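PDB 1WX1: nicotinate-nucleotide--dimethylbenzimidazole phosphoribosyltransferase from Thermus thermophilus HB8, which probably catalyses transfer of the phosphoribosyl group from nicotinate mononucleotide to 5,6-dimethylbenzimidazole, yielding alpha-ribazole 5'-phosphate in the pathway to cobalamin. Local coordinates for residues P120-L125 with P129-E134; T168-A173 with L228-I233; T175-G180 with L219-E224. All blocks are in the same frame, centred on the assembly; numbering follows the deposited sequence.

Contact 1. Residues P120-L125 with P129-E134; sequences PGTANL and PAMTPE
Thr122 sets its CB beside the carbonyl oxygen of Ala130, raised from the carbonyl plane, with CB 3.3 Å from Ala130 O, and its methyl arm reaches past that oxygen until CG2 is 4.0 Å from Met131 CE. With chi1 at 53°, Thr122 holds OG1 between its own backbone N and carbonyl carbon, where it bonds to Gly57 N; CG2 takes the place beside the backbone N and is left for apolar contact. One branched residue thus serves a polar and an apolar neighbour at once. Met131 cooperates by bending at chi3 (88°), which carries CE round to the threonine methyl; the two side chains meet at a slant. Ala130 offers just a methyl, 4.0 Å from Thr122 CB and 4.3 Å from Leu125 CB, small enough for the backbones to close in. They do so in a single nearly straight bond, Ala123 N to Ala130 O at 2.8 Å (167° at the hydrogen), the donor lying in the carbonyl plane on a lone pair. Beyond Met131, Thr132 and Glu135 form a capping box at the start of helix 133-152. A compact loop ending in a capped helix thus begins the crossover from strand 113-115, outermost in this chain's sheet, to strand 157-163, in a parallel sheet whose 3-2-1-4-5-6 order is that of a Rossmann-like fold.

Contact 2. Residues T168-A173 with L228-I233; sequences TTAAAA and LELVAI
Leu230 lays one methyl, CD1, over the peptide between Ala170 and Ala171, 3.7 Å from Ala171 N. The same methyl meets both alanine side chains, 3.9 Å from Ala170 CB and 4.2 Å from Ala171 CB, so it rests against the backbone of helix 167-179 with a methyl group flanking it in two directions. The torsions explain the reach: CG sits beside the backbone N, and the chain then runs on fully extended to CD1 (chi2 -173°), spanning two helices whose nearest CA atoms, those of Ala171 and Leu230, are 7.3 Å apart. Alanine suits the receiving side because its single methyl leaves the face of the peptide open to the leucine. Both helices belong to the alpha-helical packing around the parallel sheet of this Rossmann-like fold: helix 167-179 follows strand 157-163, while helix 228-242 leads into strand 247-249. Helix 228-242 also rests on strand 47-54, where Glu229 and Ile233 touch Ala52. Pro253 of helix 252-264 packs on Leu230 too, and Phe252 and Ala256 of that helix on Ala171. Next to this apolar patch, the carboxylate oxygen OE2 of buried Glu229 accepts hydrogen bonds from His56 NE2 and from Asn167 ND2, the latter just ahead of the 168-173 segment.

Contact 3. Residues T175-G180 with L219-E224; sequences TAALLG and LEVAAE
Two helices pack here near the protein surface, among the helices that surround the parallel sheet: the last turn of helix 167-179 and the short helix 218-225. This is helix-helix packing in an alpha/beta fold of Rossmann type, carried by three aliphatic residues and without any hydrogen bond across it. Helix 167-179 stops straight after this contact at Gly180, whose positive phi of 68° suits a residue without a side chain. Val221 is the residue that reaches over. Its CG1 branch stands anti to the backbone N (chi1 169°) and points almost straight at the methyl of Ala177, which receives it obliquely, with CG1 3.7 Å from Ala177 CB. Both CA-CB bonds are aimed at the opposite helix, and the CA atoms of Ala177 and Val221, the nearest such pair, are 7.3 Å apart. A beta-branched valine facing an alanine fits this spacing: the short methyl lets the helices approach, and the stiff branch bridges what remains. Leu212 beside Ala177 and Met216 beside Val221 add apolar neighbours, while Leu178 leans on Leu259 of helix 252-264. At the other end of the 219-224 segment, partly exposed Glu224 makes a salt bridge to Arg211. The valine methyl touches two consecutive residues, for Leu178 joins from the next position round its helix. Its CB points off to one side, its chain runs out extended to CD1, and the second branch, CD2, comes within 4.2 Å of Val221 CG1.

How the contacts relate
Contacts 2 and 3 use successive parts of helix 167-179, set against two helices that follow each other in the chain, 228-242 and 218-225. Contact 2 is buried near the sheet, contact 3 lies at the surface, and both are purely apolar. Contact 1, farther from the chain's centre but also largely buried, is a loop closed by a backbone hydrogen bond as well as by packing. It meets both others: Leu125 CD2 is 3.6 Å from Ala170 CA, and Met131 N probably donates to Ala223 O at 3.0 Å. Arg211 connects contacts 1 and 3 again, bonding Leu125 O and pairing with Glu224. Contacts 2 and 3 meet through Val231 and Ala222.

Contact 1. Residues P120-L125 with P129-E134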
ATOM      1  N   PRO A 120      32.175 -14.851  11.909  1.00 21.05           N
ATOM      2  CA  PRO A 120      31.537 -13.967  12.888  1.00 22.12           C
ATOM      3  C   PRO A 120      31.632 -12.506  12.462  1.00 22.91           C
ATOM      4  O   PRO A 120      32.428 -11.740  12.999  1.00 23.51           O
ATOM      5  CB  PRO A 120      32.317 -14.262  14.167  1.00 24.12           C
ATOM      6  CG  PRO A 120      33.702 -14.507  13.648  1.00 24.15           C
ATOM      7  CD  PRO A 120      33.441 -15.396  12.434  1.00 22.83           C
ATOM      8  N   GLY A 121      30.809 -12.129  11.492  1.00 21.04           N
ATOM      9  CA  GLY A 121      30.828 -10.767  11.000  1.00 20.86           C
ATOM     10  C   GLY A 121      31.988 -10.532  10.047  1.00 20.01           C
ATOM     11  O   GLY A 121      32.950 -11.298  10.015  1.00 20.71           O
ATOM     12  N   THR A 122      31.899  -9.465   9.265  1.00 17.84           N
ATOM     13  CA  THR A 122      32.948  -9.130   8.311  1.00 18.81           C
ATOM     14  C   THR A 122      34.057  -8.331   8.986  1.00 17.68           C
ATOM     15  O   THR A 122      33.910  -7.876  10.124  1.00 17.22           O
ATOM     16  CB  THR A 122      32.412  -8.238   7.195  1.00 17.82           C
ATOM     17  OG1 THR A 122      31.757  -7.112   7.792  1.00 15.37           O
ATOM     18  CG2 THR A 122      31.430  -8.993   6.305  1.00 18.26           C
ATOM     19  N   ALA A 123      35.167  -8.168   8.273  1.00 17.32           N
ATOM     20  CA  ALA A 123      36.276  -7.361   8.767  1.00 17.26           C
ATOM     21  C   ALA A 123      35.808  -5.925   8.498  1.00 18.32           C
ATOM     22  O   ALA A 123      34.799  -5.727   7.822  1.00 16.96           O
ATOM     23  CB  ALA A 123      37.551  -7.668   7.972  1.00 16.03           C
ATOM     24  N   ASN A 124      36.530  -4.936   9.022  1.00 17.29           N
ATOM     25  CA  ASN A 124      36.182  -3.525   8.835  1.00 18.62           C
ATOM     26  C   ASN A 124      36.422  -3.121   7.379  1.00 19.22           C
ATOM     27  O   ASN A 124      37.565  -3.002   6.947  1.00 18.02           O
ATOM     28  CB  ASN A 124      37.048  -2.655   9.754  1.00 18.40           C
ATOM     29  CG  ASN A 124      36.607  -1.205   9.779  1.00 18.53           C
ATOM     30  OD1 ASN A 124      35.908  -0.734   8.882  1.00 16.33           O
ATOM     31  ND2 ASN A 124      37.030  -0.481  10.809  1.00 18.80           N
ATOM     32  N   LEU A 125      35.344  -2.889   6.635  1.00 18.76           N
ATOM     33  CA  LEU A 125      35.455  -2.534   5.218  1.00 19.14           C
ATOM     34  C   LEU A 125      36.185  -1.218   4.946  1.00 18.01           C
ATOM     35  O   LEU A 125      36.625  -0.967   3.822  1.00 17.63           O
ATOM     36  CB  LEU A 125      34.053  -2.490   4.582  1.00 18.49           C
ATOM     37  CG  LEU A 125      33.096  -1.375   5.015  1.00 17.46           C
ATOM     38  CD1 LEU A 125      33.342  -0.133   4.166  1.00 15.76           C
ATOM     39  CD2 LEU A 125      31.652  -1.840   4.833  1.00 14.66           C
ATOM     40  N   PRO A 129      39.619  -5.519   2.974  1.00 19.50           N
ATOM     41  CA  PRO A 129      38.517  -6.320   2.427  1.00 19.06           C
ATOM     42  C   PRO A 129      37.591  -6.837   3.521  1.00 18.98           C
ATOM     43  O   PRO A 129      38.045  -7.345   4.550  1.00 17.13           O
ATOM     44  CB  PRO A 129      39.239  -7.447   1.688  1.00 20.35           C
ATOM     45  CG  PRO A 129      40.537  -7.570   2.436  1.00 23.71           C
ATOM     46  CD  PRO A 129      40.920  -6.134   2.666  1.00 20.38           C
ATOM     47  N   ALA A 130      36.292  -6.708   3.292  1.00 17.72           N
ATOM     48  CA  ALA A 130      35.303  -7.143   4.266  1.00 17.92           C
ATOM     49  C   ALA A 130      35.324  -8.651   4.477  1.00 17.42           C
ATOM     50  O   ALA A 130      35.124  -9.130   5.593  1.00 18.04           O
ATOM     51  CB  ALA A 130      33.915  -6.692   3.828  1.00 17.87           C
ATOM     52  N   MET A 131      35.569  -9.395   3.403  1.00 16.43           N
ATOM     53  CA  MET A 131      35.606 -10.854   3.466  1.00 17.37           C
ATOM     54  C   MET A 131      36.391 -11.354   2.259  1.00 16.93           C
ATOM     55  O   MET A 131      36.740 -10.568   1.386  1.00 18.07           O
ATOM     56  CB  MET A 131      34.180 -11.413   3.401  1.00 19.16           C
ATOM     57  CG  MET A 131      33.531 -11.238   2.026  1.00 19.21           C
ATOM     58  SD  MET A 131      31.722 -11.353   2.007  1.00 20.05           S
ATOM     59  CE  MET A 131      31.290  -9.658   2.330  1.00 18.80           C
ATOM     60  N   THR A 132      36.659 -12.654   2.204  1.00 16.52           N
ATOM     61  CA  THR A 132      37.376 -13.216   1.063  1.00 18.10           C
ATOM     62  C   THR A 132      36.351 -13.626   0.003  1.00 18.13           C
ATOM     63  O   THR A 132      35.166 -13.793   0.304  1.00 15.62           O
ATOM     64  CB  THR A 132      38.175 -14.481   1.438  1.00 18.54           C
ATOM     65  OG1 THR A 132      37.265 -15.505   1.863  1.00 18.78           O
ATOM     66  CG2 THR A 132      39.172 -14.183   2.548  1.00 20.65           C
ATOM     67  N   PRO A 133      36.791 -13.775  -1.256  1.00 18.67           N
ATOM     68  CA  PRO A 133      35.859 -14.173  -2.316  1.00 18.68           C
ATOM     69  C   PRO A 133      35.207 -15.519  -1.990  1.00 18.12           C
ATOM     70  O   PRO A 133      34.045 -15.751  -2.311  1.00 19.22           O
ATOM     71  CB  PRO A 133      36.758 -14.237  -3.549  1.00 21.03           C
ATOM     72  CG  PRO A 133      37.750 -13.136  -3.279  1.00 20.18           C
ATOM     73  CD  PRO A 133      38.095 -13.379  -1.820  1.00 19.40           C
ATOM     74  N   GLU A 134      35.967 -16.397  -1.340  1.00 17.92           N
ATOM     75  CA  GLU A 134      35.483 -17.720  -0.957  1.00 18.64           C
ATOM     76  C   GLU A 134      34.345 -17.620   0.064  1.00 17.38           C
ATOM     77  O   GLU A 134      33.363 -18.371   0.000  1.00 16.44           O
ATOM     78  CB  GLU A 134      36.649 -18.536  -0.387  1.00 22.60           C
ATOM     79  CG  GLU A 134      36.345 -19.992  -0.082  1.00 26.86           C
ATOM     80  CD  GLU A 134      35.678 -20.188   1.267  1.00 30.63           C
ATOM     81  OE1 GLU A 134      35.913 -19.363   2.178  1.00 31.50           O
ATOM     82  OE2 GLU A 134      34.938 -21.180   1.423  1.00 33.81           O
TER

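Contact 2. Residues T168-A173 with L228-I233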
ATOM      1  N   THR A 168      24.082  -0.332   6.475  1.00 17.08           N
ATOM      2  CA  THR A 168      23.757   0.716   5.513  1.00 19.46           C
ATOM      3  C   THR A 168      25.066   1.286   4.959  1.00 17.80           C
ATOM      4  O   THR A 168      25.102   1.832   3.862  1.00 17.64           O
ATOM      5  CB  THR A 168      22.906   1.847   6.141  1.00 21.06           C
ATOM      6  OG1 THR A 168      23.670   2.539   7.129  1.00 26.30           O
ATOM      7  CG2 THR A 168      21.658   1.267   6.789  1.00 25.18           C
ATOM      8  N   THR A 169      26.151   1.147   5.715  1.00 17.77           N
ATOM      9  CA  THR A 169      27.438   1.627   5.243  1.00 15.87           C
ATOM     10  C   THR A 169      27.955   0.631   4.211  1.00 16.89           C
ATOM     11  O   THR A 169      28.433   1.023   3.147  1.00 17.15           O
ATOM     12  CB  THR A 169      28.451   1.776   6.402  1.00 18.32           C
ATOM     13  OG1 THR A 169      27.988   2.789   7.300  1.00 19.41           O
ATOM     14  CG2 THR A 169      29.819   2.188   5.873  1.00 17.90           C
ATOM     15  N   ALA A 170      27.845  -0.660   4.519  1.00 14.67           N
ATOM     16  CA  ALA A 170      28.279  -1.700   3.590  1.00 14.94           C
ATOM     17  C   ALA A 170      27.414  -1.626   2.326  1.00 15.75           C
ATOM     18  O   ALA A 170      27.910  -1.829   1.219  1.00 15.74           O
ATOM     19  CB  ALA A 170      28.144  -3.086   4.233  1.00 14.13           C
ATOM     20  N   ALA A 171      26.126  -1.338   2.500  1.00 13.75           N
ATOM     21  CA  ALA A 171      25.215  -1.234   1.362  1.00 15.12           C
ATOM     22  C   ALA A 171      25.599  -0.037   0.489  1.00 15.96           C
ATOM     23  O   ALA A 171      25.526  -0.108  -0.738  1.00 15.93           O
ATOM     24  CB  ALA A 171      23.779  -1.091   1.848  1.00 13.90           C
ATOM     25  N   ALA A 172      26.008   1.059   1.127  1.00 14.71           N
ATOM     26  CA  ALA A 172      26.410   2.257   0.398  1.00 16.81           C
ATOM     27  C   ALA A 172      27.674   1.983  -0.411  1.00 18.07           C
ATOM     28  O   ALA A 172      27.789   2.406  -1.565  1.00 18.82           O
ATOM     29  CB  ALA A 172      26.645   3.411   1.369  1.00 17.10           C
ATOM     30  N   ALA A 173      28.618   1.267   0.195  1.00 17.17           N
ATOM     31  CA  ALA A 173      29.870   0.944  -0.470  1.00 17.73           C
ATOM     32  C   ALA A 173      29.626   0.045  -1.676  1.00 19.10           C
ATOM     33  O   ALA A 173      30.144   0.298  -2.773  1.00 18.89           O
ATOM     34  CB  ALA A 173      30.824   0.261   0.508  1.00 18.76           C
ATOM     35  N   LEU A 228      28.173  -9.800   4.393  1.00 17.30           N
ATOM     36  CA  LEU A 228      27.772 -11.182   4.159  1.00 15.33           C
ATOM     37  C   LEU A 228      26.292 -11.355   3.837  1.00 15.20           C
ATOM     38  O   LEU A 228      25.941 -12.111   2.933  1.00 14.46           O
ATOM     39  CB  LEU A 228      28.136 -12.036   5.376  1.00 13.29           C
ATOM     40  CG  LEU A 228      29.646 -12.201   5.577  1.00 13.71           C
ATOM     41  CD1 LEU A 228      29.943 -12.479   7.041  1.00 13.92           C
ATOM     42  CD2 LEU A 228      30.165 -13.333   4.682  1.00 13.12           C
ATOM     43  N   GLU A 229      25.425 -10.667   4.578  1.00 15.34           N
ATOM     44  CA  GLU A 229      23.992 -10.790   4.352  1.00 14.04           C
ATOM     45  C   GLU A 229      23.597 -10.121   3.036  1.00 14.96           C
ATOM     46  O   GLU A 229      22.596 -10.487   2.429  1.00 15.74           O
ATOM     47  CB  GLU A 229      23.194 -10.195   5.532  1.00 15.11           C
ATOM     48  CG  GLU A 229      23.007  -8.687   5.506  1.00 18.14           C
ATOM     49  CD  GLU A 229      24.160  -7.930   6.128  1.00 18.58           C
ATOM     50  OE1 GLU A 229      25.321  -8.357   5.946  1.00 19.39           O
ATOM     51  OE2 GLU A 229      23.899  -6.899   6.788  1.00 20.04           O
ATOM     52  N   LEU A 230      24.383  -9.146   2.586  1.00 13.84           N
ATOM     53  CA  LEU A 230      24.075  -8.476   1.322  1.00 14.69           C
ATOM     54  C   LEU A 230      24.329  -9.453   0.172  1.00 13.39           C
ATOM     55  O   LEU A 230      23.576  -9.498  -0.803  1.00 14.56           O
ATOM     56  CB  LEU A 230      24.936  -7.212   1.147  1.00 15.08           C
ATOM     57  CG  LEU A 230      24.843  -6.151   2.254  1.00 17.81           C
ATOM     58  CD1 LEU A 230      25.615  -4.901   1.830  1.00 20.32           C
ATOM     59  CD2 LEU A 230      23.385  -5.791   2.528  1.00 17.98           C
ATOM     60  N   VAL A 231      25.395 -10.236   0.294  1.00 12.52           N
ATOM     61  CA  VAL A 231      25.735 -11.228  -0.717  1.00 14.04           C
ATOM     62  C   VAL A 231      24.701 -12.361  -0.651  1.00 14.73           C
ATOM     63  O   VAL A 231      24.291 -12.897  -1.680  1.00 13.43           O
ATOM     64  CB  VAL A 231      27.148 -11.793  -0.476  1.00 15.61           C
ATOM     65  CG1 VAL A 231      27.452 -12.907  -1.472  1.00 14.46           C
ATOM     66  CG2 VAL A 231      28.171 -10.671  -0.600  1.00 16.35           C
ATOM     67  N   ALA A 232      24.287 -12.721   0.562  1.00 12.86           N
ATOM     68  CA  ALA A 232      23.285 -13.769   0.732  1.00 11.98           C
ATOM     69  C   ALA A 232      21.978 -13.310   0.088  1.00 12.29           C
ATOM     70  O   ALA A 232      21.251 -14.108  -0.508  1.00 13.27           O
ATOM     71  CB  ALA A 232      23.064 -14.056   2.216  1.00 11.60           C
ATOM     72  N   ILE A 233      21.686 -12.017   0.207  1.00 11.06           N
ATOM     73  CA  ILE A 233      20.471 -11.468  -0.374  1.00 11.87           C
ATOM     74  C   ILE A 233      20.505 -11.610  -1.894  1.00 13.86           C
ATOM     75  O   ILE A 233      19.485 -11.897  -2.521  1.00 13.31           O
ATOM     76  CB  ILE A 233      20.271 -10.008   0.081  1.00 12.50           C
ATOM     77  CG1 ILE A 233      19.771 -10.023   1.536  1.00 11.84           C
ATOM     78  CG2 ILE A 233      19.279  -9.280  -0.833  1.00 10.76           C
ATOM     79  CD1 ILE A 233      19.838  -8.688   2.248  1.00 12.54           C
TER

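Contact 3. Residues T175-G180 with L219-E224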
ATOM      1  N   THR A 175      26.818  -0.380  -3.289  1.00 17.67           N
ATOM      2  CA  THR A 175      26.032   0.329  -4.290  1.00 18.32           C
ATOM      3  C   THR A 175      26.929   1.258  -5.104  1.00 20.42           C
ATOM      4  O   THR A 175      26.875   1.271  -6.334  1.00 20.54           O
ATOM      5  CB  THR A 175      24.907   1.137  -3.634  1.00 17.31           C
ATOM      6  OG1 THR A 175      24.003   0.241  -2.972  1.00 17.87           O
ATOM      7  CG2 THR A 175      24.142   1.943  -4.682  1.00 18.80           C
ATOM      8  N   ALA A 176      27.760   2.032  -4.412  1.00 21.18           N
ATOM      9  CA  ALA A 176      28.669   2.954  -5.081  1.00 21.96           C
ATOM     10  C   ALA A 176      29.604   2.199  -6.025  1.00 22.04           C
ATOM     11  O   ALA A 176      29.826   2.620  -7.164  1.00 23.06           O
ATOM     12  CB  ALA A 176      29.479   3.740  -4.044  1.00 20.69           C
ATOM     13  N   ALA A 177      30.137   1.074  -5.560  1.00 20.99           N
ATOM     14  CA  ALA A 177      31.052   0.276  -6.362  1.00 22.20           C
ATOM     15  C   ALA A 177      30.397  -0.300  -7.620  1.00 24.72           C
ATOM     16  O   ALA A 177      30.961  -0.221  -8.713  1.00 22.47           O
ATOM     17  CB  ALA A 177      31.643  -0.848  -5.514  1.00 20.18           C
ATOM     18  N   LEU A 178      29.207  -0.875  -7.465  1.00 23.27           N
ATOM     19  CA  LEU A 178      28.493  -1.465  -8.593  1.00 24.22           C
ATOM     20  C   LEU A 178      27.958  -0.439  -9.586  1.00 25.35           C
ATOM     21  O   LEU A 178      27.934  -0.693 -10.786  1.00 28.03           O
ATOM     22  CB  LEU A 178      27.323  -2.319  -8.095  1.00 21.86           C
ATOM     23  CG  LEU A 178      27.668  -3.492  -7.179  1.00 22.34           C
ATOM     24  CD1 LEU A 178      26.394  -4.246  -6.812  1.00 21.89           C
ATOM     25  CD2 LEU A 178      28.644  -4.411  -7.880  1.00 24.29           C
ATOM     26  N   LEU A 179      27.518   0.711  -9.085  1.00 26.45           N
ATOM     27  CA  LEU A 179      26.964   1.745  -9.950  1.00 28.95           C
ATOM     28  C   LEU A 179      27.959   2.846 -10.311  1.00 31.76           C
ATOM     29  O   LEU A 179      27.654   3.716 -11.128  1.00 32.87           O
ATOM     30  CB  LEU A 179      25.739   2.371  -9.291  1.00 26.52           C
ATOM     31  CG  LEU A 179      24.607   1.412  -8.915  1.00 26.35           C
ATOM     32  CD1 LEU A 179      23.452   2.214  -8.363  1.00 25.89           C
ATOM     33  CD2 LEU A 179      24.160   0.608 -10.129  1.00 25.36           C
ATOM     34  N   GLY A 180      29.140   2.809  -9.703  1.00 31.76           N
ATOM     35  CA  GLY A 180      30.148   3.818  -9.984  1.00 33.82           C
ATOM     36  C   GLY A 180      29.764   5.191  -9.469  1.00 34.87           C
ATOM     37  O   GLY A 180      30.082   6.207 -10.087  1.00 36.79           O
ATOM     38  N   LEU A 219      31.322 -10.589  -7.655  1.00 27.04           N
ATOM     39  CA  LEU A 219      31.486 -11.279  -6.381  1.00 29.69           C
ATOM     40  C   LEU A 219      32.755 -10.793  -5.685  1.00 28.40           C
ATOM     41  O   LEU A 219      32.790 -10.655  -4.463  1.00 26.74           O
ATOM     42  CB  LEU A 219      31.565 -12.791  -6.594  1.00 32.76           C
ATOM     43  CG  LEU A 219      31.356 -13.646  -5.340  1.00 34.90           C
ATOM     44  CD1 LEU A 219      29.974 -13.362  -4.756  1.00 37.67           C
ATOM     45  CD2 LEU A 219      31.492 -15.121  -5.689  1.00 36.60           C
ATOM     46  N   GLU A 220      33.797 -10.536  -6.470  1.00 25.96           N
ATOM     47  CA  GLU A 220      35.055 -10.057  -5.909  1.00 25.92           C
ATOM     48  C   GLU A 220      34.866  -8.657  -5.344  1.00 23.01           C
ATOM     49  O   GLU A 220      35.436  -8.311  -4.314  1.00 22.70           O
ATOM     50  CB  GLU A 220      36.148 -10.045  -6.975  1.00 27.58           C
ATOM     51  CG  GLU A 220      36.535 -11.427  -7.461  1.00 33.96           C
ATOM     52  CD  GLU A 220      37.645 -11.392  -8.492  1.00 37.65           C
ATOM     53  OE1 GLU A 220      37.446 -10.783  -9.566  1.00 40.22           O
ATOM     54  OE2 GLU A 220      38.717 -11.975  -8.226  1.00 40.60           O
ATOM     55  N   VAL A 221      34.064  -7.851  -6.028  1.00 21.36           N
ATOM     56  CA  VAL A 221      33.787  -6.496  -5.584  1.00 18.99           C
ATOM     57  C   VAL A 221      33.013  -6.529  -4.263  1.00 19.26           C
ATOM     58  O   VAL A 221      33.364  -5.835  -3.308  1.00 17.03           O
ATOM     59  CB  VAL A 221      32.959  -5.724  -6.645  1.00 20.09           C
ATOM     60  CG1 VAL A 221      32.437  -4.422  -6.061  1.00 21.36           C
ATOM     61  CG2 VAL A 221      33.827  -5.442  -7.873  1.00 25.33           C
ATOM     62  N   ALA A 222      31.965  -7.345  -4.212  1.00 18.23           N
ATOM     63  CA  ALA A 222      31.145  -7.467  -3.006  1.00 18.35           C
ATOM     64  C   ALA A 222      31.969  -7.940  -1.810  1.00 18.19           C
ATOM     65  O   ALA A 222      31.795  -7.460  -0.690  1.00 18.03           O
ATOM     66  CB  ALA A 222      29.995  -8.432  -3.258  1.00 18.14           C
ATOM     67  N   ALA A 223      32.860  -8.893  -2.050  1.00 17.34           N
ATOM     68  CA  ALA A 223      33.705  -9.425  -0.993  1.00 18.02           C
ATOM     69  C   ALA A 223      34.579  -8.316  -0.423  1.00 17.97           C
ATOM     70  O   ALA A 223      34.780  -8.212   0.785  1.00 18.01           O
ATOM     71  CB  ALA A 223      34.583 -10.554  -1.545  1.00 18.46           C
ATOM     72  N   GLU A 224      35.093  -7.477  -1.310  1.00 19.16           N
ATOM     73  CA  GLU A 224      35.964  -6.387  -0.907  1.00 21.24           C
ATOM     74  C   GLU A 224      35.290  -5.282  -0.101  1.00 20.65           C
ATOM     75  O   GLU A 224      35.844  -4.807   0.889  1.00 20.08           O
ATOM     76  CB  GLU A 224      36.614  -5.764  -2.147  1.00 22.57           C
ATOM     77  CG  GLU A 224      37.648  -4.705  -1.833  1.00 26.75           C
ATOM     78  CD  GLU A 224      38.975  -5.299  -1.418  1.00 27.21           C
ATOM     79  OE1 GLU A 224      39.673  -4.678  -0.591  1.00 29.18           O
ATOM     80  OE2 GLU A 224      39.326  -6.382  -1.931  1.00 31.08           O
TER